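Local atomic coordinates of hypoxanthine phosphoribosyltransferase (Leishmania donovani, PDB entry 7CMJ), a protein that catalyses transfer of a 5-phosphoribosyl group from phosphoribosylpyrophosphate to hypoxanthine or guanine, giving IMP or GMP in purine salvage. Residues 55-60 with 118-123; 66-71 with 122-127. All coordinates share one frame; numbering follows the deposited sequence.

Interaction 1 of 2, residues 55-60 with 118-123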
ATOM      1  N   THR A  55      -8.561 -21.682  18.174  1.00 64.31           N
ATOM      2  CA  THR A  55      -7.442 -21.260  17.339  1.00 63.35           C
ATOM      3  C   THR A  55      -7.918 -20.918  15.930  1.00 64.09           C
ATOM      4  O   THR A  55      -7.491 -19.918  15.349  1.00 67.28           O
ATOM      5  CB  THR A  55      -6.372 -22.350  17.303  1.00 65.50           C
ATOM      6  OG1 THR A  55      -5.630 -22.328  18.526  1.00 72.56           O
ATOM      7  CG2 THR A  55      -5.431 -22.141  16.155  1.00 63.40           C
ATOM      8  N   ASP A  56      -8.829 -21.722  15.379  1.00 72.40           N
ATOM      9  CA  ASP A  56      -9.343 -21.503  14.034  1.00 71.64           C
ATOM     10  C   ASP A  56     -10.416 -20.415  13.966  1.00 72.42           C
ATOM     11  O   ASP A  56     -10.785 -20.001  12.861  1.00 80.36           O
ATOM     12  CB  ASP A  56      -9.903 -22.817  13.467  1.00 75.99           C
ATOM     13  CG  ASP A  56      -8.823 -23.855  13.192  1.00 81.09           C
ATOM     14  OD1 ASP A  56      -9.185 -25.009  12.880  1.00 84.83           O
ATOM     15  OD2 ASP A  56      -7.619 -23.526  13.289  1.00 83.67           O
ATOM     16  N   ASN A  57     -10.940 -19.955  15.100  1.00 64.50           N
ATOM     17  CA  ASN A  57     -11.833 -18.795  15.141  1.00 60.84           C
ATOM     18  C   ASN A  57     -11.417 -17.937  16.321  1.00 58.28           C
ATOM     19  O   ASN A  57     -12.085 -17.916  17.364  1.00 54.76           O
ATOM     20  CB  ASN A  57     -13.304 -19.212  15.252  1.00 58.13           C
ATOM     21  CG  ASN A  57     -14.253 -18.016  15.331  1.00 60.91           C
ATOM     22  OD1 ASN A  57     -14.020 -16.961  14.722  1.00 69.05           O
ATOM     23  ND2 ASN A  57     -15.324 -18.176  16.093  1.00 58.88           N
ATOM     24  N   PRO A  58     -10.304 -17.210  16.197  1.00 48.69           N
ATOM     25  CA  PRO A  58      -9.789 -16.451  17.341  1.00 52.45           C
ATOM     26  C   PRO A  58     -10.304 -15.020  17.390  1.00 48.84           C
ATOM     27  O   PRO A  58     -11.157 -14.612  16.595  1.00 53.85           O
ATOM     28  CB  PRO A  58      -8.278 -16.486  17.104  1.00 51.72           C
ATOM     29  CG  PRO A  58      -8.186 -16.370  15.600  1.00 51.08           C
ATOM     30  CD  PRO A  58      -9.426 -17.065  15.025  1.00 46.94           C
ATOM     31  N   LEU A  59      -9.783 -14.253  18.338  1.00 45.84           N
ATOM     32  CA  LEU A  59     -10.016 -12.819  18.392  1.00 48.23           C
ATOM     33  C   LEU A  59      -8.897 -12.122  17.632  1.00 50.59           C
ATOM     34  O   LEU A  59      -7.714 -12.360  17.906  1.00 51.86           O
ATOM     35  CB  LEU A  59     -10.078 -12.344  19.844  1.00 41.72           C
ATOM     36  CG  LEU A  59     -10.197 -10.852  20.155  1.00 41.92           C
ATOM     37  CD1 LEU A  59     -11.508 -10.233  19.633  1.00 42.66           C
ATOM     38  CD2 LEU A  59     -10.088 -10.682  21.645  1.00 42.54           C
ATOM     39  N   TYR A  60      -9.270 -11.295  16.655  1.00 45.35           N
ATOM     40  CA  TYR A  60      -8.293 -10.611  15.817  1.00 42.97           C
ATOM     41  C   TYR A  60      -7.945  -9.254  16.417  1.00 39.10           C
ATOM     42  O   TYR A  60      -8.829  -8.438  16.681  1.00 43.49           O
ATOM     43  CB  TYR A  60      -8.837 -10.429  14.400  1.00 45.80           C
ATOM     44  CG  TYR A  60      -8.670 -11.636  13.513  1.00 51.48           C
ATOM     45  CD1 TYR A  60      -7.646 -11.696  12.563  1.00 51.38           C
ATOM     46  CD2 TYR A  60      -9.545 -12.716  13.606  1.00 44.18           C
ATOM     47  CE1 TYR A  60      -7.494 -12.807  11.738  1.00 43.02           C
ATOM     48  CE2 TYR A  60      -9.396 -13.825  12.783  1.00 46.72           C
ATOM     49  CZ  TYR A  60      -8.369 -13.863  11.856  1.00 47.26           C
ATOM     50  OH  TYR A  60      -8.225 -14.963  11.051  1.00 55.42           O
ATOM     51  N   ASN A 118     -16.779 -12.838   9.076  1.00 45.90           N
ATOM     52  CA  ASN A 118     -17.324 -13.659  10.154  1.00 48.08           C
ATOM     53  C   ASN A 118     -16.279 -13.985  11.225  1.00 50.96           C
ATOM     54  O   ASN A 118     -16.196 -15.111  11.724  1.00 47.83           O
ATOM     55  CB  ASN A 118     -17.942 -14.932   9.599  1.00 46.37           C
ATOM     56  CG  ASN A 118     -18.927 -15.534  10.555  1.00 56.60           C
ATOM     57  OD1 ASN A 118     -19.847 -14.856  11.004  1.00 67.96           O
ATOM     58  ND2 ASN A 118     -18.743 -16.810  10.882  1.00 53.04           N
ATOM     59  N   ARG A 119     -15.478 -12.987  11.584  1.00 45.81           N
ATOM     60  CA  ARG A 119     -14.505 -13.100  12.657  1.00 46.60           C
ATOM     61  C   ARG A 119     -14.748 -12.000  13.676  1.00 53.51           C
ATOM     62  O   ARG A 119     -15.412 -10.995  13.392  1.00 57.50           O
ATOM     63  CB  ARG A 119     -13.074 -13.000  12.135  1.00 45.44           C
ATOM     64  CG  ARG A 119     -12.744 -14.038  11.105  1.00 40.87           C
ATOM     65  CD  ARG A 119     -12.366 -15.289  11.842  1.00 56.17           C
ATOM     66  NE  ARG A 119     -13.101 -16.440  11.361  1.00 70.63           N
ATOM     67  CZ  ARG A 119     -12.647 -17.248  10.414  1.00 83.34           C
ATOM     68  NH1 ARG A 119     -11.461 -17.018   9.859  1.00 77.68           N
ATOM     69  NH2 ARG A 119     -13.390 -18.272  10.015  1.00 92.65           N
ATOM     70  N   HIS A 120     -14.200 -12.197  14.871  1.00 47.53           N
ATOM     71  CA  HIS A 120     -14.325 -11.212  15.931  1.00 42.77           C
ATOM     72  C   HIS A 120     -13.085 -10.332  15.938  1.00 36.62           C
ATOM     73  O   HIS A 120     -11.964 -10.816  16.141  1.00 36.08           O
ATOM     74  CB  HIS A 120     -14.555 -11.869  17.287  1.00 36.87           C
ATOM     75  CG  HIS A 120     -15.724 -12.808  17.318  1.00 43.44           C
ATOM     76  ND1 HIS A 120     -17.035 -12.376  17.359  1.00 45.95           N
ATOM     77  CD2 HIS A 120     -15.776 -14.161  17.357  1.00 45.43           C
ATOM     78  CE1 HIS A 120     -17.843 -13.421  17.398  1.00 43.45           C
ATOM     79  NE2 HIS A 120     -17.105 -14.517  17.402  1.00 49.44           N
ATOM     80  N   ILE A 121     -13.289  -9.039  15.733  1.00 36.17           N
ATOM     81  CA  ILE A 121     -12.195  -8.092  15.585  1.00 37.87           C
ATOM     82  C   ILE A 121     -12.217  -7.105  16.733  1.00 34.54           C
ATOM     83  O   ILE A 121     -13.277  -6.591  17.116  1.00 45.55           O
ATOM     84  CB  ILE A 121     -12.277  -7.323  14.258  1.00 47.49           C
ATOM     85  CG1 ILE A 121     -12.364  -8.285  13.082  1.00 43.13           C
ATOM     86  CG2 ILE A 121     -11.096  -6.350  14.148  1.00 47.02           C
ATOM     87  CD1 ILE A 121     -12.693  -7.554  11.850  1.00 50.20           C
ATOM     88  N   LEU A 122     -11.041  -6.819  17.254  1.00 36.93           N
ATOM     89  CA  LEU A 122     -10.845  -5.775  18.242  1.00 35.98           C
ATOM     90  C   LEU A 122      -9.890  -4.751  17.644  1.00 39.67           C
ATOM     91  O   LEU A 122      -8.724  -5.064  17.385  1.00 35.98           O
ATOM     92  CB  LEU A 122     -10.301  -6.367  19.534  1.00 38.38           C
ATOM     93  CG  LEU A 122     -10.394  -5.486  20.774  1.00 48.67           C
ATOM     94  CD1 LEU A 122     -11.844  -5.121  21.008  1.00 49.25           C
ATOM     95  CD2 LEU A 122      -9.797  -6.227  21.984  1.00 40.29           C
ATOM     96  N   ILE A 123     -10.390  -3.546  17.382  1.00 41.51           N
ATOM     97  CA  ILE A 123      -9.539  -2.455  16.912  1.00 41.50           C
ATOM     98  C   ILE A 123      -8.709  -1.970  18.095  1.00 41.04           C
ATOM     99  O   ILE A 123      -9.261  -1.584  19.133  1.00 40.44           O
ATOM    100  CB  ILE A 123     -10.372  -1.312  16.311  1.00 38.92           C
ATOM    101  CG1 ILE A 123     -11.120  -1.786  15.069  1.00 37.03           C
ATOM    102  CG2 ILE A 123      -9.488  -0.127  15.965  1.00 32.26           C
ATOM    103  CD1 ILE A 123     -12.007  -0.724  14.452  1.00 31.89           C
TER
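Y60 and R119 carry the main side-chain contact where two parallel strands begin to pair. With CG anti to the carbonyl carbon (chi1 -83°), the tyrosine ring lies beside the arginine stem, and its CE2 meets CD of R119 at 3.4 Å. R119 is bent at chi2 and chi3, and its guanidinium plane ends 13° from the ring plane. This is no stack, because the methylene groups, rather than the charged end, do the touching. N57 comes near the same stem further out, its OD1 3.5 Å from R119 NE, while the carbonyl O of D56 sits over one guanidinium face. A long, flexible arginine suits this partly exposed margin: its alkyl part packs on the tyrosine while NE makes a weak hydrogen bond to N118 O.

Further along, the backbones take over. Y60 N donates to H120 O (2.8 Å) and L122 N donates to Y60 O (2.8 Å), both nearly straight. L59, on the face opposite Y60 and I121, swings CD1 to 4.1 Å from CB of L122. H120 shares that face, its ND1 hydrogen-bonded to S148 and its ring meeting F51.

Strands 59-64 and 120-125 are inner members of the large mixed sheet: L59 bonds onward to K87 of strand 86-94, and I121 bonds to S148 at the start of strand 148-153.

Interaction 2 of 2, residues 66-71 with 122-127. With BA (barium ion), chain D; PO4 (phosphate ion), chain E.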
ATOM      1  N   LYS A  66       1.002   3.914  13.801  1.00 40.07           N
ATOM      2  CA  LYS A  66       2.043   3.185  14.532  1.00 33.91           C
ATOM      3  C   LYS A  66       1.780   3.073  16.023  1.00 40.55           C
ATOM      4  O   LYS A  66       2.242   2.132  16.654  1.00 46.13           O
ATOM      5  CB  LYS A  66       3.391   3.869  14.372  1.00 34.44           C
ATOM      6  CG  LYS A  66       3.831   4.168  12.973  1.00 35.28           C
ATOM      7  CD  LYS A  66       5.152   4.906  13.059  1.00 35.58           C
ATOM      8  CE  LYS A  66       5.744   5.224  11.702  1.00 32.68           C
ATOM      9  NZ  LYS A  66       6.926   6.077  11.933  1.00 29.51           N
ATOM     10  N   GLY A  67       1.048   4.044  16.578  1.00 39.09           N
ATOM     11  CA  GLY A  67       0.978   4.239  18.022  1.00 34.91           C
ATOM     12  C   GLY A  67       0.548   3.032  18.838  1.00 35.28           C
ATOM     13  O   GLY A  67       0.886   2.950  20.033  1.00 47.80           O
ATOM     14  N   SER A  68      -0.190   2.093  18.236  1.00 28.53           N
ATOM     15  CA  SER A  68      -0.738   0.972  18.994  1.00 29.91           C
ATOM     16  C   SER A  68       0.241  -0.184  19.161  1.00 34.38           C
ATOM     17  O   SER A  68      -0.095  -1.166  19.838  1.00 32.72           O
ATOM     18  CB  SER A  68      -2.014   0.458  18.335  1.00 28.60           C
ATOM     19  OG  SER A  68      -3.030   1.441  18.416  1.00 38.66           O
ATOM     20  N   PHE A  69       1.444  -0.091  18.591  1.00 28.05           N
ATOM     21  CA  PHE A  69       2.201  -1.319  18.390  1.00 31.03           C
ATOM     22  C   PHE A  69       2.802  -1.851  19.689  1.00 37.39           C
ATOM     23  O   PHE A  69       2.720  -3.053  19.965  1.00 35.50           O
ATOM     24  CB  PHE A  69       3.240  -1.112  17.291  1.00 26.04           C
ATOM     25  CG  PHE A  69       4.590  -0.647  17.756  1.00 30.04           C
ATOM     26  CD1 PHE A  69       5.636  -1.549  17.896  1.00 31.90           C
ATOM     27  CD2 PHE A  69       4.837   0.693  17.967  1.00 27.09           C
ATOM     28  CE1 PHE A  69       6.888  -1.122  18.282  1.00 35.09           C
ATOM     29  CE2 PHE A  69       6.081   1.127  18.342  1.00 31.38           C
ATOM     30  CZ  PHE A  69       7.112   0.222  18.504  1.00 37.92           C
ATOM     31  N   ILE A  70       3.368  -0.990  20.523  1.00 40.77           N
ATOM     32  CA  ILE A  70       3.814  -1.498  21.807  1.00 34.10           C
ATOM     33  C   ILE A  70       2.624  -1.991  22.609  1.00 35.92           C
ATOM     34  O   ILE A  70       2.660  -3.081  23.197  1.00 28.45           O
ATOM     35  CB  ILE A  70       4.620  -0.424  22.543  1.00 32.39           C
ATOM     36  CG1 ILE A  70       6.020  -0.365  21.933  1.00 30.74           C
ATOM     37  CG2 ILE A  70       4.625  -0.698  24.051  1.00 29.79           C
ATOM     38  CD1 ILE A  70       6.856   0.756  22.468  1.00 41.66           C
ATOM     39  N   PHE A  71       1.532  -1.225  22.603  1.00 46.86           N
ATOM     40  CA  PHE A  71       0.345  -1.627  23.352  1.00 45.22           C
ATOM     41  C   PHE A  71      -0.206  -2.943  22.839  1.00 48.13           C
ATOM     42  O   PHE A  71      -0.660  -3.777  23.632  1.00 46.76           O
ATOM     43  CB  PHE A  71      -0.721  -0.542  23.266  1.00 32.86           C
ATOM     44  CG  PHE A  71      -2.012  -0.898  23.938  1.00 36.68           C
ATOM     45  CD1 PHE A  71      -2.027  -1.537  25.161  1.00 38.57           C
ATOM     46  CD2 PHE A  71      -3.227  -0.557  23.353  1.00 41.80           C
ATOM     47  CE1 PHE A  71      -3.234  -1.851  25.787  1.00 39.75           C
ATOM     48  CE2 PHE A  71      -4.428  -0.863  23.970  1.00 35.15           C
ATOM     49  CZ  PHE A  71      -4.431  -1.511  25.189  1.00 37.26           C
ATOM     50  N   LEU A 122     -11.041  -6.819  17.254  1.00 36.93           N
ATOM     51  CA  LEU A 122     -10.845  -5.775  18.242  1.00 35.98           C
ATOM     52  C   LEU A 122      -9.890  -4.751  17.644  1.00 39.67           C
ATOM     53  O   LEU A 122      -8.724  -5.064  17.385  1.00 35.98           O
ATOM     54  CB  LEU A 122     -10.301  -6.367  19.534  1.00 38.38           C
ATOM     55  CG  LEU A 122     -10.394  -5.486  20.774  1.00 48.67           C
ATOM     56  CD1 LEU A 122     -11.844  -5.121  21.008  1.00 49.25           C
ATOM     57  CD2 LEU A 122      -9.797  -6.227  21.984  1.00 40.29           C
ATOM     58  N   ILE A 123     -10.390  -3.546  17.382  1.00 41.51           N
ATOM     59  CA  ILE A 123      -9.539  -2.455  16.912  1.00 41.50           C
ATOM     60  C   ILE A 123      -8.709  -1.970  18.095  1.00 41.04           C
ATOM     61  O   ILE A 123      -9.261  -1.584  19.133  1.00 40.44           O
ATOM     62  CB  ILE A 123     -10.372  -1.312  16.311  1.00 38.92           C
ATOM     63  CG1 ILE A 123     -11.120  -1.786  15.069  1.00 37.03           C
ATOM     64  CG2 ILE A 123      -9.488  -0.127  15.965  1.00 32.26           C
ATOM     65  CD1 ILE A 123     -12.007  -0.724  14.452  1.00 31.89           C
ATOM     66  N   VAL A 124      -7.385  -1.998  17.948  1.00 28.49           N
ATOM     67  CA  VAL A 124      -6.475  -1.614  19.021  1.00 30.38           C
ATOM     68  C   VAL A 124      -5.982  -0.193  18.786  1.00 29.64           C
ATOM     69  O   VAL A 124      -5.319   0.092  17.783  1.00 33.36           O
ATOM     70  CB  VAL A 124      -5.298  -2.583  19.144  1.00 30.11           C
ATOM     71  CG1 VAL A 124      -4.347  -2.094  20.246  1.00 28.02           C
ATOM     72  CG2 VAL A 124      -5.816  -3.979  19.431  1.00 28.15           C
ATOM     73  N   GLU A 125      -6.279   0.688  19.731  1.00 38.35           N
ATOM     74  CA  GLU A 125      -5.894   2.085  19.652  1.00 45.66           C
ATOM     75  C   GLU A 125      -5.181   2.518  20.933  1.00 44.30           C
ATOM     76  O   GLU A 125      -5.477   2.038  22.034  1.00 41.82           O
ATOM     77  CB  GLU A 125      -7.128   2.984  19.391  1.00 40.98           C
ATOM     78  CG  GLU A 125      -7.427   3.211  17.929  1.00 47.77           C
ATOM     79  CD  GLU A 125      -6.405   4.124  17.280  1.00 57.55           C
ATOM     80  OE1 GLU A 125      -5.464   4.513  18.001  1.00 61.68           O
ATOM     81  OE2 GLU A 125      -6.537   4.449  16.074  1.00 48.82           O
ATOM     82  N   ASP A 126      -4.240   3.451  20.769  1.00 39.31           N
ATOM     83  CA  ASP A 126      -3.569   4.071  21.907  1.00 42.03           C
ATOM     84  C   ASP A 126      -4.424   5.192  22.516  1.00 42.81           C
ATOM     85  O   ASP A 126      -4.598   5.255  23.734  1.00 44.35           O
ATOM     86  CB  ASP A 126      -2.191   4.588  21.463  1.00 30.80           C
ATOM     87  CG  ASP A 126      -2.284   5.489  20.258  1.00 43.77           C
ATOM     88  OD1 ASP A 126      -1.251   6.006  19.769  1.00 43.24           O
ATOM     89  OD2 ASP A 126      -3.428   5.684  19.797  1.00 59.29           O
ATOM     90  N   ILE A 127      -4.953   6.087  21.675  1.00 37.45           N
ATOM     91  CA  ILE A 127      -5.836   7.182  22.059  1.00 48.16           C
ATOM     92  C   ILE A 127      -6.854   7.367  20.945  1.00 52.13           C
ATOM     93  O   ILE A 127      -6.550   7.140  19.769  1.00 56.58           O
ATOM     94  CB  ILE A 127      -5.089   8.519  22.247  1.00 61.33           C
ATOM     95  CG1 ILE A 127      -3.996   8.396  23.277  1.00 68.16           C
ATOM     96  CG2 ILE A 127      -6.041   9.653  22.679  1.00 65.28           C
ATOM     97  CD1 ILE A 127      -2.962   9.421  23.057  1.00 68.28           C
TER
HETATM   98 BA    BA D 302      -3.581   5.871  17.324  1.00 77.22          BA
HETATM   99  P   PO4 E 303       0.842   7.567  14.913  1.00 44.23           P
HETATM  100  O1  PO4 E 303      -0.330   8.005  14.077  1.00 48.75           O
HETATM  101  O2  PO4 E 303       1.596   6.475  14.215  1.00 35.55           O
HETATM  102  O3  PO4 E 303       1.750   8.753  15.129  1.00 39.55           O
HETATM  103  O4  PO4 E 303       0.303   7.018  16.204  1.00 53.62           O
HETATM  104  O   HOH W   1      -5.018   7.783  18.033  1.00 69.79           O
HETATM  105  O   HOH W   2      -2.392   3.285  17.086  1.00 58.30           O
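S68 and F71 dock the start of helix 69-81 against the end of strand 120-125 in a buried, mixed polar and apolar contact near the centre of the chain, where a loop and a strand end meet at a metal and phosphate site. The clear polar link is the hydrogen bond from S68 OG to V124 O, at 2.7 Å. The hydroxyl approaches from above the carbonyl plane, 46° out of it. Small and polar, serine can put its OG close against the strand backbone. One turn deeper, F71 has CG anti to its backbone N (chi1 177°), which carries the ring to the strand; its CD2 meets V124 CG1 at 3.6 Å. CE2 of the same ring lies near E125 O. The flat phenyl and the beta-branched valine thus form an apolar contact next to the metal site.

G67, lacking a side chain, lets D126 come up to its backbone, its CA 3.3 Å from D126 OD1. The other carboxylate oxygen, D126 OD2, binds the barium ion at 2.5 Å. E125, bent at chi2, adds OE1 at 2.4 Å, and the shared metal probably offsets the repulsion between the two oxygens; two waters join them.

On the loop side, K66 N donates to phosphate O2 at 2.7 Å, and G67 N makes a weak bond to O4. K66 NZ reaches E188 in a salt bridge and V88 O of the second subunit.

A phosphate-gripping loop with a cis peptide before K66, set beside an acidic pair at a strand end, is characteristic of the type I phosphoribosyltransferase fold. The phosphate, probably from the crystallisation liquor and also held by R191 and by R113 of the second subunit, lies where the pyrophosphate of PRPP would be expected; E125-D126 fit the acidic pair of the PRPP-binding motif.

How the interactions relate
Both contacts use strand 120-125, sharing L122 and I123, but at opposite ends and with centres about 16 Å apart. Interaction 1 joins its beginning to strand 59-64, a neighbour within the sheet, so regular main-chain bonds dominate and the side chains run from a buried core to a more exposed margin. Interaction 2 joins its far end to the loop and helix that follow strand 59-64; wholly buried, it combines a clear serine-to-backbone hydrogen bond, apolar packing, carboxylates on the metal and loop N-H groups on the phosphate. The chain therefore passes from strand pairing, distant from the metal, to the carboxy-terminal ends of the strands where, as in other alpha/beta folds with a parallel core, the active site gathers.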